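Local coordinates for oligopeptide-binding protein oppA (Lactococcus lactis, PDB 3DRF) that captures oligopeptides outside the cell, closing round them like a Venus flytrap, as the receptor of the OppABCDF ABC transporter that takes them up, at residues 220-225 / 237-243; 183-187 / 476-480; 399-403 / 434-439. Numbering follows the deposited sequence.

Interaction 1: residues 220-225 / 237-243; sequences VTGPFK and YVPNPYY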
loop_
_atom_site.group_PDB
_atom_site.type_symbol
_atom_site.label_atom_id
_atom_site.label_comp_id
_atom_site.label_asym_id
_atom_site.label_seq_id
_atom_site.Cartn_x
_atom_site.Cartn_y
_atom_site.Cartn_z
ATOM N N VAL A 220 -19.602 -9.042 -6.223
ATOM C CA VAL A 220 -18.240 -9.134 -6.772
ATOM C C VAL A 220 -18.293 -9.666 -8.191
ATOM O O VAL A 220 -19.305 -10.053 -8.711
ATOM C CB VAL A 220 -17.310 -10.007 -5.906
ATOM C CG1 VAL A 220 -17.316 -9.506 -4.445
ATOM C CG2 VAL A 220 -17.762 -11.510 -5.965
ATOM N N THR A 221 -17.135 -9.626 -8.807
ATOM C CA THR A 221 -16.996 -9.992 -10.234
ATOM C C THR A 221 -16.019 -11.189 -10.489
ATOM O O THR A 221 -15.889 -11.617 -11.569
ATOM C CB THR A 221 -16.466 -8.782 -11.084
ATOM O OG1 THR A 221 -15.111 -8.458 -10.715
ATOM C CG2 THR A 221 -17.385 -7.547 -10.949
ATOM N N GLY A 222 -15.366 -11.676 -9.456
ATOM C CA GLY A 222 -14.301 -12.652 -9.608
ATOM C C GLY A 222 -14.787 -14.113 -9.728
ATOM O O GLY A 222 -15.943 -14.390 -9.763
ATOM N N PRO A 223 -13.831 -15.043 -9.758
ATOM C CA PRO A 223 -14.196 -16.475 -9.983
ATOM C C PRO A 223 -14.965 -17.072 -8.801
ATOM O O PRO A 223 -15.711 -18.016 -9.017
ATOM C CB PRO A 223 -12.830 -17.181 -10.223
ATOM C CG PRO A 223 -11.776 -16.186 -9.713
ATOM C CD PRO A 223 -12.378 -14.785 -9.852
ATOM N N PHE A 224 -14.822 -16.526 -7.616
ATOM C CA PHE A 224 -15.576 -16.928 -6.431
ATOM C C PHE A 224 -16.354 -15.717 -5.897
ATOM O O PHE A 224 -16.019 -14.597 -6.140
ATOM C CB PHE A 224 -14.644 -17.445 -5.298
ATOM C CG PHE A 224 -13.914 -18.749 -5.642
ATOM C CD1 PHE A 224 -14.408 -19.960 -5.204
ATOM C CD2 PHE A 224 -12.786 -18.743 -6.432
ATOM C CE1 PHE A 224 -13.793 -21.149 -5.553
ATOM C CE2 PHE A 224 -12.129 -19.930 -6.799
ATOM C CZ PHE A 224 -12.638 -21.144 -6.340
ATOM N N LYS A 225 -17.415 -15.992 -5.213
ATOM C CA LYS A 225 -18.168 -14.992 -4.453
ATOM C C LYS A 225 -18.146 -15.339 -2.981
ATOM O O LYS A 225 -18.094 -16.492 -2.617
ATOM C CB LYS A 225 -19.602 -14.906 -4.974
ATOM C CG LYS A 225 -20.404 -16.183 -4.816
ATOM C CD LYS A 225 -21.850 -16.035 -5.359
ATOM C CE LYS A 225 -22.640 -17.321 -5.038
ATOM N NZ LYS A 225 -24.071 -17.169 -5.418
ATOM N N TYR A 237 -15.784 -18.653 0.517
ATOM C CA TYR A 237 -15.962 -18.464 -0.901
ATOM C C TYR A 237 -16.531 -19.720 -1.616
ATOM O O TYR A 237 -16.103 -20.862 -1.348
ATOM C CB TYR A 237 -14.610 -18.194 -1.504
ATOM C CG TYR A 237 -14.008 -16.808 -1.324
ATOM C CD1 TYR A 237 -14.527 -15.725 -2.026
ATOM C CD2 TYR A 237 -12.864 -16.604 -0.571
ATOM C CE1 TYR A 237 -13.905 -14.442 -1.940
ATOM C CE2 TYR A 237 -12.273 -15.348 -0.483
ATOM C CZ TYR A 237 -12.805 -14.292 -1.168
ATOM O OH TYR A 237 -12.233 -13.061 -1.172
ATOM N N VAL A 238 -17.473 -19.495 -2.531
ATOM C CA VAL A 238 -17.999 -20.551 -3.413
ATOM C C VAL A 238 -17.907 -20.040 -4.834
ATOM O O VAL A 238 -17.745 -18.835 -5.022
ATOM C CB VAL A 238 -19.508 -20.913 -3.061
ATOM C CG1 VAL A 238 -19.558 -21.360 -1.591
ATOM C CG2 VAL A 238 -20.423 -19.709 -3.308
ATOM N N PRO A 239 -18.012 -20.885 -5.850
ATOM C CA PRO A 239 -17.853 -20.360 -7.209
ATOM C C PRO A 239 -18.953 -19.344 -7.550
ATOM O O PRO A 239 -20.073 -19.463 -7.119
ATOM C CB PRO A 239 -18.029 -21.617 -8.063
ATOM C CG PRO A 239 -17.471 -22.741 -7.173
ATOM C CD PRO A 239 -18.058 -22.375 -5.826
ATOM N N ASN A 240 -18.551 -18.340 -8.313
ATOM C CA ASN A 240 -19.473 -17.361 -8.886
ATOM C C ASN A 240 -19.930 -17.856 -10.263
ATOM O O ASN A 240 -19.194 -17.858 -11.163
ATOM C CB ASN A 240 -18.736 -15.999 -9.014
ATOM C CG ASN A 240 -19.512 -14.986 -9.824
ATOM O OD1 ASN A 240 -20.675 -15.119 -10.079
ATOM N ND2 ASN A 240 -18.841 -13.943 -10.204
ATOM N N PRO A 241 -21.182 -18.308 -10.346
ATOM C CA PRO A 241 -21.659 -18.920 -11.593
ATOM C C PRO A 241 -21.746 -17.981 -12.787
ATOM O O PRO A 241 -21.823 -18.378 -13.909
ATOM C CB PRO A 241 -23.083 -19.447 -11.223
ATOM C CG PRO A 241 -23.499 -18.611 -10.173
ATOM C CD PRO A 241 -22.254 -18.276 -9.335
ATOM N N TYR A 242 -21.708 -16.694 -12.491
ATOM C CA TYR A 242 -21.750 -15.649 -13.549
ATOM C C TYR A 242 -20.380 -15.223 -14.079
ATOM O O TYR A 242 -20.315 -14.446 -14.977
ATOM C CB TYR A 242 -22.535 -14.424 -13.035
ATOM C CG TYR A 242 -23.984 -14.751 -12.648
ATOM C CD1 TYR A 242 -24.950 -15.022 -13.623
ATOM C CD2 TYR A 242 -24.377 -14.760 -11.312
ATOM C CE1 TYR A 242 -26.229 -15.348 -13.276
ATOM C CE2 TYR A 242 -25.686 -15.040 -10.973
ATOM C CZ TYR A 242 -26.580 -15.312 -11.979
ATOM O OH TYR A 242 -27.885 -15.590 -11.677
ATOM N N TYR A 243 -19.330 -15.768 -13.528
ATOM C CA TYR A 243 -17.955 -15.381 -13.956
ATOM C C TYR A 243 -17.761 -15.740 -15.412
ATOM O O TYR A 243 -18.106 -16.786 -15.838
ATOM C CB TYR A 243 -16.928 -16.164 -13.107
ATOM C CG TYR A 243 -15.473 -15.820 -13.409
ATOM C CD1 TYR A 243 -14.986 -14.496 -13.278
ATOM C CD2 TYR A 243 -14.588 -16.811 -13.828
ATOM C CE1 TYR A 243 -13.678 -14.195 -13.584
ATOM C CE2 TYR A 243 -13.263 -16.498 -14.143
ATOM C CZ TYR A 243 -12.833 -15.202 -14.018
ATOM O OH TYR A 243 -11.508 -14.908 -14.328
HETATM O O HOH W 1 -18.435 -12.148 -12.571
HETATM O O HOH W 2 -16.823 -19.255 -11.322
#

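Interaction 2: residues 183-187 / 476-480; sequences TQSGN and ASEPS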
loop_
_atom_site.group_PDB
_atom_site.type_symbol
_atom_site.label_atom_id
_atom_site.label_comp_id
_atom_site.label_asym_id
_atom_site.label_seq_id
_atom_site.Cartn_x
_atom_site.Cartn_y
_atom_site.Cartn_z
ATOM N N THR A 183 1.036 2.580 -19.408
ATOM C CA THR A 183 1.096 1.238 -20.018
ATOM C C THR A 183 1.132 0.091 -18.973
ATOM O O THR A 183 0.994 -1.037 -19.348
ATOM C CB THR A 183 2.334 1.102 -20.918
ATOM O OG1 THR A 183 3.466 1.457 -20.137
ATOM C CG2 THR A 183 2.224 2.017 -22.167
ATOM N N GLN A 184 1.212 0.435 -17.694
ATOM C CA GLN A 184 1.492 -0.533 -16.649
ATOM C C GLN A 184 0.426 -0.451 -15.551
ATOM O O GLN A 184 0.040 0.643 -15.113
ATOM C CB GLN A 184 2.886 -0.234 -16.080
ATOM C CG GLN A 184 3.491 -1.307 -15.173
ATOM C CD GLN A 184 5.015 -1.238 -15.085
ATOM O OE1 GLN A 184 5.680 -0.921 -16.081
ATOM N NE2 GLN A 184 5.581 -1.598 -13.911
ATOM N N SER A 185 -0.040 -1.601 -15.085
ATOM C CA SER A 185 -0.993 -1.648 -13.999
ATOM C C SER A 185 -0.332 -1.000 -12.762
ATOM O O SER A 185 0.860 -1.093 -12.540
ATOM C CB SER A 185 -1.425 -3.097 -13.732
ATOM O OG SER A 185 -2.367 -3.135 -12.685
ATOM N N GLY A 186 -1.165 -0.327 -11.976
ATOM C CA GLY A 186 -0.713 0.364 -10.763
ATOM C C GLY A 186 -0.228 1.778 -11.060
ATOM O O GLY A 186 0.266 2.407 -10.186
ATOM N N ASN A 187 -0.399 2.271 -12.280
ATOM C CA ASN A 187 0.079 3.647 -12.608
ATOM C C ASN A 187 -0.588 4.827 -11.804
ATOM O O ASN A 187 -0.017 5.832 -11.636
ATOM C CB ASN A 187 -0.015 3.871 -14.150
ATOM C CG ASN A 187 -1.460 3.973 -14.665
ATOM O OD1 ASN A 187 -2.146 4.929 -14.453
ATOM N ND2 ASN A 187 -1.904 2.926 -15.318
ATOM N N ALA A 476 2.067 -0.289 -5.282
ATOM C CA ALA A 476 1.457 -0.413 -6.602
ATOM C C ALA A 476 2.519 -0.918 -7.575
ATOM O O ALA A 476 3.665 -0.669 -7.391
ATOM C CB ALA A 476 0.940 0.987 -7.072
ATOM N N SER A 477 2.075 -1.627 -8.586
ATOM C CA SER A 477 3.002 -2.276 -9.514
ATOM C C SER A 477 3.569 -1.369 -10.592
ATOM O O SER A 477 3.957 -1.838 -11.603
ATOM C CB SER A 477 2.403 -3.542 -10.140
ATOM O OG SER A 477 1.201 -3.244 -10.777
ATOM N N GLU A 478 3.586 -0.057 -10.367
ATOM C CA GLU A 478 4.293 0.896 -11.235
ATOM C C GLU A 478 5.093 1.792 -10.273
ATOM O O GLU A 478 4.569 2.169 -9.259
ATOM C CB GLU A 478 3.239 1.686 -12.033
ATOM C CG GLU A 478 3.779 2.325 -13.340
ATOM C CD GLU A 478 4.637 3.573 -13.106
ATOM O OE1 GLU A 478 4.365 4.280 -12.126
ATOM O OE2 GLU A 478 5.518 3.740 -13.878
ATOM N N PRO A 479 6.315 2.127 -10.612
ATOM C CA PRO A 479 7.198 2.714 -9.563
ATOM C C PRO A 479 6.958 4.180 -9.070
ATOM O O PRO A 479 7.514 4.553 -8.085
ATOM C CB PRO A 479 8.612 2.592 -10.179
ATOM C CG PRO A 479 8.364 2.484 -11.669
ATOM C CD PRO A 479 7.106 1.636 -11.764
ATOM N N SER A 480 6.168 4.955 -9.800
ATOM C CA SER A 480 5.849 6.324 -9.350
ATOM C C SER A 480 5.233 6.305 -7.938
ATOM O O SER A 480 4.397 5.508 -7.636
ATOM C CB SER A 480 4.883 6.982 -10.348
ATOM O OG SER A 480 4.703 8.337 -9.911
HETATM O O HOH W 3 6.368 2.246 -15.777
HETATM O O HOH W 4 2.219 4.366 -9.458
HETATM O O HOH W 5 2.460 6.050 -13.145
#

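Interaction 3: residues 399-403 / 434-439; sequences TGYRE and KKIGVK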
loop_
_atom_site.group_PDB
_atom_site.type_symbol
_atom_site.label_atom_id
_atom_site.label_comp_id
_atom_site.label_asym_id
_atom_site.label_seq_id
_atom_site.Cartn_x
_atom_site.Cartn_y
_atom_site.Cartn_z
ATOM N N THR A 399 22.208 14.436 32.303
ATOM C CA THR A 399 21.014 13.621 31.930
ATOM C C THR A 399 21.336 12.642 30.810
ATOM O O THR A 399 20.627 11.679 30.616
ATOM C CB THR A 399 19.878 14.479 31.420
ATOM O OG1 THR A 399 20.307 15.113 30.207
ATOM C CG2 THR A 399 19.409 15.537 32.430
ATOM N N GLY A 400 22.375 12.902 30.047
ATOM C CA GLY A 400 22.687 12.100 28.861
ATOM C C GLY A 400 21.903 12.424 27.581
ATOM O O GLY A 400 22.031 11.735 26.635
ATOM N N TYR A 401 21.145 13.492 27.639
ATOM C CA TYR A 401 20.355 13.906 26.472
ATOM C C TYR A 401 20.684 15.344 26.070
ATOM O O TYR A 401 21.117 16.156 26.867
ATOM C CB TYR A 401 18.856 13.748 26.753
ATOM C CG TYR A 401 18.459 12.309 27.045
ATOM C CD1 TYR A 401 18.483 11.342 26.064
ATOM C CD2 TYR A 401 18.132 11.919 28.315
ATOM C CE1 TYR A 401 18.099 10.044 26.317
ATOM C CE2 TYR A 401 17.786 10.637 28.586
ATOM C CZ TYR A 401 17.789 9.698 27.587
ATOM O OH TYR A 401 17.443 8.368 27.840
ATOM N N ARG A 402 20.444 15.604 24.798
ATOM C CA ARG A 402 20.734 16.902 24.191
ATOM C C ARG A 402 19.627 17.924 24.366
ATOM O O ARG A 402 18.503 17.554 24.559
ATOM C CB ARG A 402 21.041 16.713 22.707
ATOM C CG ARG A 402 22.345 15.868 22.441
ATOM C CD ARG A 402 22.466 15.586 20.943
ATOM N NE ARG A 402 23.652 14.762 20.652
ATOM C CZ ARG A 402 24.887 15.227 20.539
ATOM N NH1 ARG A 402 25.084 16.510 20.616
ATOM N NH2 ARG A 402 25.888 14.434 20.238
ATOM N N GLU A 403 20.024 19.199 24.322
ATOM C CA GLU A 403 19.119 20.324 24.526
ATOM C C GLU A 403 19.528 21.479 23.588
ATOM O O GLU A 403 20.642 21.624 23.252
ATOM C CB GLU A 403 19.212 20.835 25.972
ATOM C CG GLU A 403 18.957 19.793 27.068
ATOM C CD GLU A 403 19.116 20.346 28.472
ATOM O OE1 GLU A 403 19.292 21.550 28.568
ATOM O OE2 GLU A 403 19.033 19.604 29.375
ATOM N N LYS A 434 19.358 6.785 22.335
ATOM C CA LYS A 434 19.990 7.225 23.591
ATOM C C LYS A 434 21.511 7.438 23.395
ATOM O O LYS A 434 22.048 8.364 23.935
ATOM C CB LYS A 434 19.671 6.225 24.693
ATOM C CG LYS A 434 20.294 6.611 26.065
ATOM C CD LYS A 434 19.811 5.647 27.140
ATOM C CE LYS A 434 20.298 6.049 28.572
ATOM N NZ LYS A 434 20.055 4.922 29.531
ATOM N N LYS A 435 22.159 6.580 22.618
ATOM C CA LYS A 435 23.594 6.764 22.302
ATOM C C LYS A 435 23.891 8.105 21.650
ATOM O O LYS A 435 24.983 8.604 21.791
ATOM C CB LYS A 435 24.159 5.648 21.401
ATOM C CG LYS A 435 24.073 4.217 21.972
ATOM C CD LYS A 435 24.516 3.188 20.894
ATOM C CE LYS A 435 24.385 1.778 21.377
ATOM N NZ LYS A 435 24.848 0.881 20.350
ATOM N N ILE A 436 22.942 8.675 20.933
ATOM C CA ILE A 436 23.156 10.012 20.305
ATOM C C ILE A 436 22.457 11.157 21.038
ATOM O O ILE A 436 22.350 12.205 20.540
ATOM C CB ILE A 436 22.790 10.055 18.786
ATOM C CG1 ILE A 436 21.282 9.770 18.586
ATOM C CG2 ILE A 436 23.706 9.026 17.950
ATOM C CD1 ILE A 436 20.738 10.173 17.204
ATOM N N GLY A 437 21.998 10.893 22.243
ATOM C CA GLY A 437 21.419 11.903 23.115
ATOM C C GLY A 437 19.998 12.348 22.774
ATOM O O GLY A 437 19.587 13.393 23.109
ATOM N N VAL A 438 19.273 11.428 22.169
ATOM C CA VAL A 438 17.855 11.638 21.850
ATOM C C VAL A 438 17.018 10.714 22.735
ATOM O O VAL A 438 17.199 9.525 22.742
ATOM C CB VAL A 438 17.591 11.342 20.359
ATOM C CG1 VAL A 438 16.072 11.570 20.038
ATOM C CG2 VAL A 438 18.490 12.262 19.503
ATOM N N LYS A 439 16.111 11.302 23.482
ATOM C CA LYS A 439 15.213 10.569 24.350
ATOM C C LYS A 439 13.922 10.222 23.595
ATOM O O LYS A 439 13.195 11.050 23.186
ATOM C CB LYS A 439 14.850 11.360 25.613
ATOM C CG LYS A 439 14.072 10.504 26.618
ATOM C CD LYS A 439 13.414 11.363 27.683
ATOM C CE LYS A 439 14.407 11.745 28.655
ATOM N NZ LYS A 439 13.830 12.498 29.835
HETATM O O HOH W 6 23.344 9.583 26.126
#

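Interaction 1: residues 220-225 / 237-243
Two small apolar clusters lie between these segments. In one, the Phe-224 side chain packs through CB on CD1 of Tyr-237 (3.7 Å) and through CE1 on CG of Pro-239 (4.3 Å); Trp-565 of helix 564-567 and Ile-253 of the next strand add to its surroundings. In the other, Pro-223 lies over the face of the Tyr-243 ring, its CB 4.1 Å from the ring centroid and 15° off the normal, a CH-pi contact to which a compact, rigid pyrrolidine ring is well suited. The first cluster sits on a beta hairpin, strands 224-230 and 234-239, at the border of a five-stranded mixed sheet; the second lies just beyond its open end. Phe-224 and Pro-239 form a non-hydrogen-bonded antiparallel pair, which asks no NH of the proline toward Phe-224. Lys-225 and Val-238 are the hydrogen-bonded pair: Lys-225 N to Val-238 O is 2.9 Å and Val-238 N to Lys-225 O is 3.1 Å, while the aliphatic part of the lysine lies along the valine, CE to CG2 3.7 Å. Beyond the strands Asn-240 carries the pairing on, giving its N to Pro-223 O (2.9 Å) and its ND2 to Gly-222 O (3.0 Å). Its OD1 accepts from Tyr-242 N at 3.1 Å, an Asx turn within the type I turn 240-243. At the polar edge a water donates to both Pro-223 O and Asn-240 O, each 2.8 Å away.

Interaction 2: residues 183-187 / 476-480
This is a buried, largely polar loop-to-loop contact beside the bound peptide, joining distant parts of the chain in the closed conformation of the Venus-flytrap fold of a solute-binding protein. Residues 183-187 contain a type II beta turn, Gln-184 to Asn-187, and residues 476-480 follow strand 468-474. The turn's Gly-186 has phi/psi of 87°/8°, a conformation that calls for glycine; a CB there would also clash with Ser-477 N. The bare backbone therefore lets Gly-186 CA come within 4.7 Å of Ser-477 CA. Ser-477, short and polar, donates from OG to Ser-185 O (2.8 Å); Ser-185 and Ser-477 each pack against apolar side-chain atoms of the peptide, while Ala-476 N hydrogen-bonds a polar side chain. In the conformer given, Gln-184 is long enough to send NE2 to Ser-477 O (2.8 Å). Glu-478 lays its aliphatic part on the turn, CG to Gln-184 CB 3.9 Å, and its carboxylate forms a salt bridge with Arg-519. Water 3 donates to Glu-478 OE2 at 2.6 Å and to Gln-184 OE1 at 3.3 Å.

Interaction 3: residues 399-403 / 434-439
Tyr-401 lays one ring face against Lys-439, whose CB stands 3.7 Å from the ring centroid and 17° off its normal in a CH-pi contact; farther out, Tyr-401 CE2 meets Lys-439 CE at 3.6 Å. A lysine suits this place because its methylenes lie on the ring while NZ goes on to a salt bridge with Glu-408. Next to strand 401-404, helix 422-435 ends in a Schellman motif with Gly-437 as its C-prime residue, and the chain turns into strand 439-442. The positive phi of Gly-437 favours glycine, and a CB there would clash with Arg-402 CG. Gly-437 O accepts from Arg-402 N at 2.9 Å, tying this helix end to the strand. Arg-402 also reaches past the glycine, its NE giving a hydrogen bond to Ile-436 O (2.9 Å), while NH1 hydrogen-bonds Trp-393 O and makes a salt bridge with Asp-389 of helix 381-390. A water donates to Gly-400 O at 2.6 Å and to Lys-434 O at 2.8 Å.

Overall arrangement
Along the chain, interaction 2 encloses the other two: residues 183-187 come first and 476-480 last, with interactions 1 and 3 following one another in between. It is also the most central, its centre about 12 Å from the centre of the chain and beside the peptide. Interactions 1 and 3 lie on opposite sides of that centre, their own centres about 58 Å apart, and each is local. Interaction 1 joins the two strands of the hairpin at the edge of the five-stranded sheet; interaction 3 joins a helix end to strand 401-404 of the large branched mixed sheet, which also includes strand 468-474 leading into 476-480. None touches another. Interactions 1 and 3 thus lie in outlying parts of the receptor, whereas 183-187/476-480 brings distant sequence together at the closed peptide cavity.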